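Local coordinates for hypothetical protein S4005 (Shigella flexneri 2a, PDB 1Z67), which is of unknown function, but adopts an all-helical fold containing a homeodomain motif, a feature consistent with, though not proof of, DNA binding, at residues Y22-S27 / S79-K84; S27-Q32 / N119-A124; E40-G45 / E67-A72; T53-Q58 / K102-L107. One frame throughout, in Å; residues are numbered along the deposited sequence.

Four helix-to-helix contacts span an all-helical chain. Contacts 1 and 2 both use helix 21-31, share S27 and are joined by a salt bridge from K84 to E31. Contact 1 is the more buried of the two, a methyl-on-backbone packing with a sodium ion on the far side of its second helix; contact 2 adds a carboxylate-to-backbone hydrogen bond at a helix start. Contacts 3 and 4 are partly buried and involve the C-terminal ends of helices, each with a water beside apolar packing: between two backbone carbonyls in contact 3, between a carbonyl and a carboxylate in contact 4. They touch through L42, which meets W54 and I104. I25 packs on I103 between contacts 1 and 4.

Contact 1. Residues Y22-S27 / S79-K84; sequences YQAILS and SDLGQK. With NA (sodium ion), chain B.
L81 and K84 are the residues of 79-84 that meet 22-27, where A24, I25 and S27 receive them. Along 79-84 the first side chain faces elsewhere: S79 OG, in one of its two modelled positions, donates to Q83 OE1 one turn on at 3.0 Å, in the carbonyl plane and on a lone pair. D80 comes next, with OD1 coordinating a sodium ion at 2.5 Å. Its other oxygen, OD2, is hydrogen-bonded to NE2 of Q32, so the carboxylate links the metal to a residue of 27-32.

L81 then turns inward, its CG anti to the backbone N (chi1 176°). Its CD1 methyl rests 3.7 Å from A24 O and 4.0 Å from I25 CA, packing on the backbone of the facing helix more closely than on the side chains there. The two helical segments run roughly antiparallel, at 141° and with axes 9.7 Å apart, within an all-helical fold described as new and as containing a homeodomain motif. I25 points its CB away from 79-84 and packs on L95 and I103 of helix 89-106, while L81 also touches L96 of that helix and W28.

Q83, likewise modelled twice, is extended beyond CG and brings OE1 to 2.9 Å from the sodium ion, which also binds a water. K84 closes the segment: in the conformer described, its CE lies 3.6 Å from S27 CB. A bend at chi4 (68°) places NZ, which forms a salt bridge with E31 OE1.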
loop_
_atom_site.group_PDB
_atom_site.type_symbol
_atom_site.label_atom_id
_atom_site.label_comp_id
_atom_site.label_asym_id
_atom_site.label_seq_id
_atom_site.Cartn_x
_atom_site.Cartn_y
_atom_site.Cartn_z
ATOM N N TYR A 22 6.377 -6.668 -0.344
ATOM C CA TYR A 22 5.633 -6.363 0.883
ATOM C C TYR A 22 6.456 -5.612 1.915
ATOM O O TYR A 22 5.945 -4.645 2.497
ATOM C CB TYR A 22 5.016 -7.635 1.479
ATOM C CG TYR A 22 3.968 -8.218 0.568
ATOM C CD1 TYR A 22 2.838 -7.495 0.216
ATOM C CD2 TYR A 22 4.133 -9.500 0.041
ATOM C CE1 TYR A 22 1.877 -8.049 -0.627
ATOM C CE2 TYR A 22 3.168 -10.066 -0.808
ATOM C CZ TYR A 22 2.052 -9.326 -1.121
ATOM O OH TYR A 22 1.116 -9.866 -1.961
ATOM N N GLN A 23 7.700 -6.036 2.147
ATOM C CA GLN A 23 8.587 -5.279 3.057
ATOM C C GLN A 23 8.752 -3.846 2.557
ATOM O O GLN A 23 8.765 -2.894 3.336
ATOM C CB GLN A 23 9.965 -5.932 3.242
ATOM C CG GLN A 23 10.868 -5.235 4.279
ATOM C CD GLN A 23 10.235 -5.088 5.665
ATOM O OE1 GLN A 23 9.962 -6.089 6.366
ATOM N NE2 GLN A 23 10.028 -3.830 6.086
ATOM N N ALA A 24 8.880 -3.692 1.251
ATOM C CA ALA A 24 9.068 -2.375 0.666
ATOM C C ALA A 24 7.845 -1.504 0.909
ATOM O O ALA A 24 7.967 -0.328 1.283
ATOM C CB ALA A 24 9.357 -2.493 -0.815
ATOM N N ILE A 25 6.661 -2.074 0.696
ATOM C CA ILE A 25 5.448 -1.295 0.864
ATOM C C ILE A 25 5.343 -0.911 2.340
ATOM O O ILE A 25 5.052 0.246 2.643
ATOM C CB ILE A 25 4.200 -2.063 0.418
ATOM C CG1 ILE A 25 4.211 -2.230 -1.096
ATOM C CG2 ILE A 25 2.909 -1.349 0.924
ATOM C CD1 ILE A 25 3.218 -3.238 -1.587
ATOM N N LEU A 26 5.615 -1.859 3.244
ATOM C CA LEU A 26 5.463 -1.596 4.687
ATOM C C LEU A 26 6.359 -0.452 5.136
ATOM O O LEU A 26 5.886 0.478 5.834
ATOM C CB LEU A 26 5.807 -2.846 5.485
ATOM C CG LEU A 26 4.626 -3.801 5.595
ATOM C CD1 LEU A 26 3.649 -3.841 4.419
ATOM C CD2 LEU A 26 5.145 -5.193 5.910
ATOM N N SER A 27 7.631 -0.523 4.733
ATOM C CA SER A 27 8.642 0.474 5.087
ATOM C C SER A 27 8.214 1.815 4.512
ATOM O O SER A 27 8.261 2.824 5.211
ATOM C CB SER A 27 10.008 0.066 4.556
ATOM O OG SER A 27 10.486 -1.034 5.308
ATOM N N SER A 79 6.746 7.741 -6.385
ATOM C CA SER A 79 8.134 7.623 -6.823
ATOM C C SER A 79 9.040 7.161 -5.669
ATOM O O SER A 79 9.986 6.402 -5.881
ATOM C CB SER A 79 8.634 8.961 -7.399
ATOM O OG SER A 79 10.013 8.887 -7.708
ATOM N N ASP A 80 8.738 7.603 -4.446
ATOM C CA ASP A 80 9.467 7.143 -3.262
ATOM C C ASP A 80 9.405 5.598 -3.152
ATOM O O ASP A 80 10.415 4.927 -2.904
ATOM C CB ASP A 80 8.891 7.783 -1.971
ATOM C CG ASP A 80 9.211 9.309 -1.835
ATOM O OD1 ASP A 80 10.100 9.813 -2.564
ATOM O OD2 ASP A 80 8.551 9.982 -1.017
ATOM N N LEU A 81 8.219 5.032 -3.342
ATOM C CA LEU A 81 8.102 3.563 -3.295
ATOM C C LEU A 81 8.868 2.918 -4.476
ATOM O O LEU A 81 9.585 1.924 -4.294
ATOM C CB LEU A 81 6.650 3.159 -3.311
ATOM C CG LEU A 81 6.436 1.642 -3.363
ATOM C CD1 LEU A 81 7.025 0.957 -2.103
ATOM C CD2 LEU A 81 4.953 1.374 -3.463
ATOM N N GLY A 82 8.717 3.510 -5.669
ATOM C CA GLY A 82 9.392 3.029 -6.884
ATOM C C GLY A 82 10.881 2.991 -6.612
ATOM O O GLY A 82 11.528 1.980 -6.897
ATOM N N GLN A 83 11.409 4.053 -6.000
ATOM C CA GLN A 83 12.844 4.124 -5.763
ATOM C C GLN A 83 13.331 3.039 -4.836
ATOM O O GLN A 83 14.379 2.435 -5.071
ATOM C CB GLN A 83 13.214 5.499 -5.201
ATOM C CG GLN A 83 13.059 6.621 -6.209
ATOM C CD GLN A 83 13.169 7.996 -5.565
ATOM O OE1 GLN A 83 12.434 8.919 -5.914
ATOM N NE2 GLN A 83 14.081 8.131 -4.603
ATOM N N LYS A 84 12.537 2.761 -3.804
ATOM C CA LYS A 84 12.854 1.703 -2.886
ATOM C C LYS A 84 12.951 0.366 -3.597
ATOM O O LYS A 84 13.812 -0.455 -3.260
ATOM C CB LYS A 84 11.783 1.621 -1.799
ATOM C CG LYS A 84 12.343 1.433 -0.431
ATOM C CD LYS A 84 11.284 1.584 0.654
ATOM C CE LYS A 84 11.963 1.721 2.013
ATOM N NZ LYS A 84 12.701 3.011 2.116
HETATM NA NA NA B . 10.591 10.767 -4.767
HETATM O O HOH W 1 11.085 12.945 -6.251
#

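Contact 2. Residues S27-Q32 / N119-A124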
loop_
_atom_site.group_PDB
_atom_site.type_symbol
_atom_site.label_atom_id
_atom_site.label_comp_id
_atom_site.label_asym_id
_atom_site.label_seq_id
_atom_site.Cartn_x
_atom_site.Cartn_y
_atom_site.Cartn_z
ATOM N N SER A 27 7.631 -0.523 4.733
ATOM C CA SER A 27 8.642 0.474 5.087
ATOM C C SER A 27 8.214 1.815 4.512
ATOM O O SER A 27 8.261 2.824 5.211
ATOM C CB SER A 27 10.008 0.066 4.556
ATOM O OG SER A 27 10.486 -1.034 5.308
ATOM N N TRP A 28 7.763 1.808 3.252
ATOM C CA TRP A 28 7.333 3.034 2.581
ATOM C C TRP A 28 6.148 3.677 3.319
ATOM O O TRP A 28 6.128 4.890 3.516
ATOM C CB TRP A 28 6.971 2.723 1.139
ATOM C CG TRP A 28 6.232 3.804 0.417
ATOM C CD1 TRP A 28 6.776 4.927 -0.205
ATOM C CD2 TRP A 28 4.825 3.861 0.182
ATOM N NE1 TRP A 28 5.788 5.652 -0.802
ATOM C CE2 TRP A 28 4.588 5.024 -0.608
ATOM C CE3 TRP A 28 3.737 3.025 0.508
ATOM C CZ2 TRP A 28 3.307 5.400 -1.019
ATOM C CZ3 TRP A 28 2.461 3.398 0.067
ATOM C CH2 TRP A 28 2.264 4.574 -0.665
ATOM N N VAL A 29 5.178 2.873 3.769
ATOM C CA VAL A 29 4.029 3.440 4.473
ATOM C C VAL A 29 4.501 4.240 5.685
ATOM O O VAL A 29 4.052 5.353 5.917
ATOM C CB VAL A 29 3.016 2.357 4.908
ATOM C CG1 VAL A 29 1.969 2.939 5.905
ATOM C CG2 VAL A 29 2.323 1.739 3.695
ATOM N N GLU A 30 5.408 3.657 6.452
ATOM C CA GLU A 30 5.900 4.327 7.650
ATOM C C GLU A 30 6.711 5.587 7.293
ATOM O O GLU A 30 6.559 6.632 7.945
ATOM C CB GLU A 30 6.722 3.336 8.482
ATOM C CG GLU A 30 5.914 2.062 8.877
ATOM C CD GLU A 30 4.929 2.266 10.050
ATOM O OE1 GLU A 30 5.176 1.716 11.159
ATOM O OE2 GLU A 30 3.905 2.979 9.864
ATOM N N GLU A 31 7.499 5.513 6.224
ATOM C CA GLU A 31 8.324 6.660 5.812
ATOM C C GLU A 31 7.466 7.821 5.344
ATOM O O GLU A 31 7.869 8.982 5.475
ATOM C CB GLU A 31 9.258 6.259 4.715
ATOM C CG GLU A 31 10.313 5.354 5.230
ATOM C CD GLU A 31 11.242 4.880 4.167
ATOM O OE1 GLU A 31 10.832 4.739 2.975
ATOM O OE2 GLU A 31 12.407 4.670 4.555
ATOM N N GLN A 32 6.307 7.512 4.782
ATOM C CA GLN A 32 5.354 8.527 4.353
ATOM C C GLN A 32 4.577 9.140 5.529
ATOM O O GLN A 32 3.786 10.079 5.325
ATOM C CB GLN A 32 4.373 7.915 3.329
ATOM C CG GLN A 32 5.026 7.424 2.046
ATOM C CD GLN A 32 5.702 8.550 1.262
ATOM O OE1 GLN A 32 5.062 9.548 0.935
ATOM N NE2 GLN A 32 6.979 8.367 0.918
ATOM N N ASN A 119 0.548 3.648 14.390
ATOM C CA ASN A 119 1.749 3.818 15.222
ATOM C C ASN A 119 2.895 2.846 14.901
ATOM O O ASN A 119 4.042 3.274 14.772
ATOM C CB ASN A 119 1.413 3.764 16.717
ATOM C CG ASN A 119 2.553 4.279 17.593
ATOM O OD1 ASN A 119 3.134 3.531 18.382
ATOM N ND2 ASN A 119 2.887 5.558 17.441
ATOM N N ASP A 120 2.606 1.551 14.789
ATOM C CA ASP A 120 3.585 0.617 14.229
ATOM C C ASP A 120 2.872 -0.393 13.359
ATOM O O ASP A 120 2.180 -1.287 13.867
ATOM C CB ASP A 120 4.396 -0.102 15.314
ATOM C CG ASP A 120 5.635 -0.796 14.756
ATOM O OD1 ASP A 120 5.730 -2.041 14.850
ATOM O OD2 ASP A 120 6.522 -0.094 14.211
ATOM N N LEU A 121 3.058 -0.265 12.050
ATOM C CA LEU A 121 2.359 -1.103 11.086
ATOM C C LEU A 121 2.676 -2.602 11.262
ATOM O O LEU A 121 1.758 -3.426 11.287
ATOM C CB LEU A 121 2.623 -0.655 9.656
ATOM C CG LEU A 121 1.717 -1.189 8.551
ATOM C CD1 LEU A 121 0.268 -1.060 8.938
ATOM C CD2 LEU A 121 2.014 -0.433 7.264
ATOM N N LEU A 122 3.956 -2.949 11.407
ATOM C CA LEU A 122 4.336 -4.354 11.555
ATOM C C LEU A 122 3.651 -4.933 12.782
ATOM O O LEU A 122 3.171 -6.067 12.753
ATOM C CB LEU A 122 5.862 -4.533 11.648
ATOM C CG LEU A 122 6.431 -5.934 11.977
ATOM C CD1 LEU A 122 6.201 -6.951 10.834
ATOM C CD2 LEU A 122 7.930 -5.869 12.332
ATOM N N SER A 123 3.603 -4.160 13.862
ATOM C CA SER A 123 2.965 -4.642 15.099
ATOM C C SER A 123 1.458 -4.874 14.918
ATOM O O SER A 123 0.933 -5.888 15.328
ATOM C CB SER A 123 3.227 -3.671 16.233
ATOM O OG SER A 123 4.560 -3.807 16.700
ATOM N N ALA A 124 0.781 -3.928 14.282
ATOM C CA ALA A 124 -0.630 -4.082 13.933
ATOM C C ALA A 124 -0.839 -5.298 13.038
ATOM O O ALA A 124 -1.787 -6.085 13.255
ATOM C CB ALA A 124 -1.117 -2.844 13.233
HETATM O O HOH W 2 6.937 2.909 12.776
#
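E30 and V29 of helix 21-31 face the start of helix 121-133, where E30 reaches the backbone and V29 meets the L121 side chain. E30 is modelled in two conformers; in the one described, CB points toward 119-124 and the chain bends at chi2 (-78°), which places CD. That carbon lies 3.7 Å from L121 CB, with OE2 on the same methylene at 3.9 Å. The other oxygen, OE1, accepts the backbone N-H of L121 at 3.0 Å in a nearly straight bond (173°), the nitrogen standing 53° out of the carboxylate plane. OE1 also takes a proton from a water at 2.7 Å.

The same water reaches D120 OD2 in a weak bond. This matters because E30 OE1 and D120 OD2, two like charges, come within 3.8 Å. The bridging water and the amide of the helix's first turn would both be expected to ease that repulsion. D120 is the N-cap of helix 121-133, and its OD1 is gripped twice, by S123 OG at 2.8 Å and by S123 N from above the carboxylate plane. The helix start thus has carboxylates of two residues on its amides, one from its own cap and one from helix 21-31.

Beneath this polar layer V29 and L121 cross at about a right angle, V29 CG1 touching L121 CD2 at 3.6 Å. V29 also packs on I35 and L38 of helix 35-44, and L121 on L107, just after helix 89-106, so the apolar part of the contact sits among these helices.

Contact 3. Residues E40-G45 / E67-A72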
loop_
_atom_site.group_PDB
_atom_site.type_symbol
_atom_site.label_atom_id
_atom_site.label_comp_id
_atom_site.label_asym_id
_atom_site.label_seq_id
_atom_site.Cartn_x
_atom_site.Cartn_y
_atom_site.Cartn_z
ATOM N N GLU A 40 -5.750 9.868 4.529
ATOM C CA GLU A 40 -6.141 11.283 4.358
ATOM C C GLU A 40 -5.911 11.755 2.934
ATOM O O GLU A 40 -6.765 12.471 2.377
ATOM C CB GLU A 40 -5.416 12.226 5.321
ATOM C CG GLU A 40 -6.272 13.434 5.824
ATOM C CD GLU A 40 -6.938 14.293 4.741
ATOM O OE1 GLU A 40 -8.148 14.114 4.480
ATOM O OE2 GLU A 40 -6.275 15.174 4.169
ATOM N N LYS A 41 -4.811 11.305 2.312
ATOM C CA LYS A 41 -4.569 11.658 0.910
ATOM C C LYS A 41 -5.575 11.047 -0.041
ATOM O O LYS A 41 -6.029 11.712 -0.985
ATOM C CB LYS A 41 -3.171 11.281 0.455
ATOM C CG LYS A 41 -2.127 12.132 1.057
ATOM C CD LYS A 41 -0.799 11.775 0.452
ATOM C CE LYS A 41 0.116 12.960 0.541
ATOM N NZ LYS A 41 1.326 12.614 -0.180
ATOM N N LEU A 42 -5.961 9.791 0.210
ATOM C CA LEU A 42 -6.988 9.192 -0.610
ATOM C C LEU A 42 -8.281 10.004 -0.503
ATOM O O LEU A 42 -8.943 10.289 -1.507
ATOM C CB LEU A 42 -7.219 7.765 -0.176
ATOM C CG LEU A 42 -6.025 6.817 -0.451
ATOM C CD1 LEU A 42 -6.364 5.469 0.156
ATOM C CD2 LEU A 42 -5.783 6.638 -1.931
ATOM N N GLN A 43 -8.598 10.420 0.717
ATOM C CA GLN A 43 -9.813 11.193 0.975
ATOM C C GLN A 43 -9.796 12.590 0.363
ATOM O O GLN A 43 -10.796 12.998 -0.246
ATOM C CB GLN A 43 -10.059 11.258 2.462
ATOM C CG GLN A 43 -10.567 9.905 2.978
ATOM C CD GLN A 43 -10.618 9.791 4.473
ATOM O OE1 GLN A 43 -9.883 10.451 5.186
ATOM N NE2 GLN A 43 -11.470 8.905 4.956
ATOM N N SER A 44 -8.685 13.308 0.535
ATOM C CA SER A 44 -8.530 14.648 -0.066
ATOM C C SER A 44 -8.425 14.593 -1.615
ATOM O O SER A 44 -8.662 15.604 -2.302
ATOM C CB SER A 44 -7.276 15.317 0.490
ATOM O OG SER A 44 -7.385 15.545 1.878
ATOM N N GLY A 45 -8.089 13.422 -2.167
ATOM C CA GLY A 45 -7.870 13.278 -3.591
ATOM C C GLY A 45 -9.078 12.737 -4.320
ATOM O O GLY A 45 -8.965 12.376 -5.504
ATOM N N GLU A 67 -3.028 5.134 -12.019
ATOM C CA GLU A 67 -3.137 6.554 -12.313
ATOM C C GLU A 67 -3.945 7.260 -11.219
ATOM O O GLU A 67 -3.565 8.347 -10.779
ATOM C CB GLU A 67 -3.834 6.721 -13.677
ATOM C CG GLU A 67 -3.280 5.824 -14.805
ATOM C CD GLU A 67 -3.941 4.439 -14.874
ATOM O OE1 GLU A 67 -5.010 4.320 -15.528
ATOM O OE2 GLU A 67 -3.384 3.469 -14.304
ATOM N N GLN A 68 -5.035 6.632 -10.769
ATOM C CA GLN A 68 -5.893 7.227 -9.720
ATOM C C GLN A 68 -5.094 7.371 -8.436
ATOM O O GLN A 68 -5.144 8.404 -7.769
ATOM C CB GLN A 68 -7.148 6.403 -9.486
ATOM C CG GLN A 68 -8.231 6.652 -10.513
ATOM C CD GLN A 68 -9.431 5.774 -10.305
ATOM O OE1 GLN A 68 -9.314 4.555 -10.183
ATOM N NE2 GLN A 68 -10.608 6.384 -10.311
ATOM N N LEU A 69 -4.305 6.348 -8.118
ATOM C CA LEU A 69 -3.495 6.437 -6.912
ATOM C C LEU A 69 -2.369 7.445 -7.036
ATOM O O LEU A 69 -2.068 8.148 -6.061
ATOM C CB LEU A 69 -2.907 5.067 -6.535
ATOM C CG LEU A 69 -3.924 4.075 -5.985
ATOM C CD1 LEU A 69 -3.157 2.782 -5.604
ATOM C CD2 LEU A 69 -4.680 4.691 -4.749
ATOM N N GLU A 70 -1.691 7.492 -8.173
ATOM C CA GLU A 70 -0.664 8.519 -8.333
ATOM C C GLU A 70 -1.287 9.920 -8.183
ATOM O O GLU A 70 -0.682 10.783 -7.555
ATOM C CB GLU A 70 0.072 8.398 -9.656
ATOM C CG GLU A 70 1.363 9.222 -9.675
ATOM C CD GLU A 70 2.044 9.296 -11.043
ATOM O OE1 GLU A 70 1.735 8.454 -11.924
ATOM O OE2 GLU A 70 2.911 10.182 -11.231
ATOM N N SER A 71 -2.518 10.091 -8.681
ATOM C CA SER A 71 -3.248 11.373 -8.589
ATOM C C SER A 71 -3.538 11.732 -7.139
ATOM O O SER A 71 -3.331 12.859 -6.726
ATOM C CB SER A 71 -4.541 11.326 -9.405
ATOM O OG SER A 71 -4.260 11.424 -10.792
ATOM N N ALA A 72 -4.000 10.769 -6.363
ATOM C CA ALA A 72 -4.396 11.051 -4.994
ATOM C C ALA A 72 -3.217 11.152 -4.032
ATOM O O ALA A 72 -3.217 11.998 -3.138
ATOM C CB ALA A 72 -5.400 10.010 -4.515
HETATM O O HOH W 3 -4.802 14.091 -2.144
#
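K41 O is met by two donors, a water at 2.9 Å and the backbone N of G45 in a weak bond. The same water donates at 2.8 Å to A72 O on the facing helix, bridging two carbonyl oxygens, K41 O and A72 O, that stand 3.6 Å apart. K41 CB lies beside A72 O as well. The rest of the lysine is extended beyond CG and leads away, its NZ hydrogen-bonded to L73 O near the end of helix 66-73.

The contact joins the C-terminal turns of helices 35-44 and 66-73, whose segments cross at 100° with axes 9.3 Å apart. G45, which leaves helical geometry, has no side chain to interpose, and its CA comes within 4.2 Å of A72 CB. That methyl is the residue's whole side chain, and it is directed at 40-45, where K41 O and G45 CA are its nearest neighbours. On the buried side L42 and L69 cross at a slant, methyl to methyl, L42 CD2 meeting L69 CD2 at 3.6 Å. L42 CD2 also lies 4.3 Å from A72 CB. L47, in the loop after helix 35-44, packs on L42, L69 and A72, while L42 also touches I104 and W54.

No direct hydrogen bond spans the segments. Both carbonyls are acceptors and cannot bond each other, so the water supplies the protons that couple them. The ammonium of K41, bonded to L73 O at the C-terminal end of helix 66-73, would be expected to interact favourably with the partial negative charge there, while leucines and alanine supply the apolar packing.

Contact 4. Residues T53-Q58 / K102-L107; sequences TWLSNQ and KIIDAL
I104 of helix 89-106 wedges against W54 and L55 near the C-terminal end of helix 48-55, where two helix ends of this all-helical fold meet and an ST turn at S56 follows. Its CD1 methyl touches the indole at its edge, near the ring plane, 3.7 Å from W54 CE3 and also close to CZ3. The other branch, CG2, lies anti to the backbone N and meets L55 CD2 at 3.6 Å, with W54 CB a little farther off.

Where the backbones come closest, D105 CA makes a C-H···O contact with W54 O at 3.3 Å, the angle at hydrogen being 142°. D105 OD1, in one of two modelled conformers, lies 2.9 Å from a water that is also 2.9 Å from S56 O. The water is placed to donate to either, though more acceptors surround it than it has protons.

A second shell surrounds these groups. The W54 indole N-H (NE1) is hydrogen-bonded to Q62 O, and L42 of helix 35-44 packs on both W54 and I104. S108 OG, just past helix 89-106, lies within bonding reach of I104 O and D105 O and, weakly, of L55 O, though its single proton cannot serve all three at full strength. In the ST turn, S56 OG, itself modelled twice, accepts from Q58 N at 3.1 Å with a 159° angle at the hydrogen.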
loop_
_atom_site.group_PDB
_atom_site.type_symbol
_atom_site.label_atom_id
_atom_site.label_comp_id
_atom_site.label_asym_id
_atom_site.label_seq_id
_atom_site.Cartn_x
_atom_site.Cartn_y
_atom_site.Cartn_z
ATOM N N THR A 53 -15.187 1.413 0.404
ATOM C CA THR A 53 -15.490 0.024 0.057
ATOM C C THR A 53 -14.388 -0.929 0.590
ATOM O O THR A 53 -14.646 -2.084 0.907
ATOM C CB THR A 53 -15.649 -0.186 -1.479
ATOM O OG1 THR A 53 -14.373 -0.103 -2.145
ATOM C CG2 THR A 53 -16.629 0.835 -2.088
ATOM N N TRP A 54 -13.158 -0.431 0.687
ATOM C CA TRP A 54 -12.047 -1.219 1.271
ATOM C C TRP A 54 -12.180 -1.325 2.773
ATOM O O TRP A 54 -11.934 -2.405 3.352
ATOM C CB TRP A 54 -10.725 -0.560 0.969
ATOM C CG TRP A 54 -10.478 -0.247 -0.495
ATOM C CD1 TRP A 54 -11.177 -0.722 -1.574
ATOM C CD2 TRP A 54 -9.453 0.602 -1.023
ATOM N NE1 TRP A 54 -10.673 -0.206 -2.729
ATOM C CE2 TRP A 54 -9.613 0.617 -2.430
ATOM C CE3 TRP A 54 -8.426 1.372 -0.434
ATOM C CZ2 TRP A 54 -8.755 1.367 -3.271
ATOM C CZ3 TRP A 54 -7.575 2.105 -1.247
ATOM C CH2 TRP A 54 -7.759 2.123 -2.652
ATOM N N LEU A 55 -12.618 -0.235 3.409
ATOM C CA LEU A 55 -12.782 -0.216 4.870
ATOM C C LEU A 55 -13.952 -1.105 5.349
ATOM O O LEU A 55 -13.920 -1.668 6.449
ATOM C CB LEU A 55 -12.999 1.237 5.340
ATOM C CG LEU A 55 -11.754 2.117 5.160
ATOM C CD1 LEU A 55 -12.136 3.564 5.497
ATOM C CD2 LEU A 55 -10.597 1.643 6.075
ATOM N N SER A 56 -14.985 -1.184 4.532
ATOM C CA SER A 56 -16.199 -1.937 4.892
ATOM C C SER A 56 -15.834 -3.402 5.169
ATOM O O SER A 56 -14.961 -3.980 4.473
ATOM C CB SER A 56 -17.174 -1.873 3.727
ATOM O OG SER A 56 -18.300 -2.680 4.001
ATOM N N ASN A 57 -16.472 -4.004 6.183
ATOM C CA ASN A 57 -16.315 -5.447 6.440
ATOM C C ASN A 57 -17.415 -6.292 5.808
ATOM O O ASN A 57 -17.475 -7.507 6.020
ATOM C CB ASN A 57 -16.105 -5.774 7.944
ATOM C CG ASN A 57 -17.219 -5.242 8.864
ATOM O OD1 ASN A 57 -18.378 -5.054 8.458
ATOM N ND2 ASN A 57 -16.857 -5.008 10.135
ATOM N N GLN A 58 -18.282 -5.648 5.021
ATOM C CA GLN A 58 -19.336 -6.364 4.289
ATOM C C GLN A 58 -19.140 -6.299 2.777
ATOM O O GLN A 58 -19.509 -7.231 2.083
ATOM C CB GLN A 58 -20.702 -5.758 4.651
ATOM C CG GLN A 58 -21.919 -6.664 4.410
ATOM C CD GLN A 58 -23.242 -5.994 4.784
ATOM O OE1 GLN A 58 -24.317 -6.553 4.564
ATOM N NE2 GLN A 58 -23.166 -4.794 5.353
ATOM N N LYS A 102 -6.020 -4.324 -0.608
ATOM C CA LYS A 102 -5.964 -5.541 0.230
ATOM C C LYS A 102 -5.371 -5.238 1.596
ATOM O O LYS A 102 -5.842 -5.741 2.633
ATOM C CB LYS A 102 -5.094 -6.594 -0.449
ATOM C CG LYS A 102 -5.642 -7.010 -1.800
ATOM C CD LYS A 102 -4.770 -8.069 -2.451
ATOM C CE LYS A 102 -5.542 -8.788 -3.520
ATOM N NZ LYS A 102 -5.333 -8.120 -4.804
ATOM N N ILE A 103 -4.389 -4.346 1.613
ATOM C CA ILE A 103 -3.777 -3.934 2.876
ATOM C C ILE A 103 -4.771 -3.188 3.753
ATOM O O ILE A 103 -4.932 -3.482 4.959
ATOM C CB ILE A 103 -2.494 -3.112 2.629
ATOM C CG1 ILE A 103 -1.379 -4.039 2.088
ATOM C CG2 ILE A 103 -2.023 -2.441 3.929
ATOM C CD1 ILE A 103 -0.222 -3.266 1.418
ATOM N N ILE A 104 -5.472 -2.226 3.155
ATOM C CA ILE A 104 -6.431 -1.408 3.919
ATOM C C ILE A 104 -7.576 -2.278 4.394
ATOM O O ILE A 104 -7.957 -2.177 5.560
ATOM C CB ILE A 104 -6.868 -0.185 3.118
ATOM C CG1 ILE A 104 -5.634 0.723 3.014
ATOM C CG2 ILE A 104 -8.120 0.482 3.788
ATOM C CD1 ILE A 104 -5.817 1.883 2.088
ATOM N N ASP A 105 -8.067 -3.171 3.533
ATOM C CA ASP A 105 -9.134 -4.103 3.925
ATOM C C ASP A 105 -8.684 -4.972 5.127
ATOM O O ASP A 105 -9.373 -5.099 6.135
ATOM C CB ASP A 105 -9.569 -4.980 2.762
ATOM C CG ASP A 105 -10.440 -6.167 3.207
ATOM O OD1 ASP A 105 -11.562 -5.946 3.703
ATOM O OD2 ASP A 105 -9.997 -7.325 3.058
ATOM N N ALA A 106 -7.487 -5.533 5.030
ATOM C CA ALA A 106 -6.919 -6.382 6.098
ATOM C C ALA A 106 -6.749 -5.630 7.432
ATOM O O ALA A 106 -6.909 -6.223 8.528
ATOM C CB ALA A 106 -5.598 -6.964 5.636
ATOM N N LEU A 107 -6.450 -4.332 7.344
ATOM C CA LEU A 107 -6.279 -3.475 8.536
ATOM C C LEU A 107 -7.578 -3.003 9.187
ATOM O O LEU A 107 -7.533 -2.343 10.224
ATOM C CB LEU A 107 -5.388 -2.257 8.230
ATOM C CG LEU A 107 -3.905 -2.559 7.933
ATOM C CD1 LEU A 107 -3.240 -1.292 7.375
ATOM C CD2 LEU A 107 -3.162 -3.107 9.159
HETATM O O HOH W 4 -12.399 -4.098 5.764
#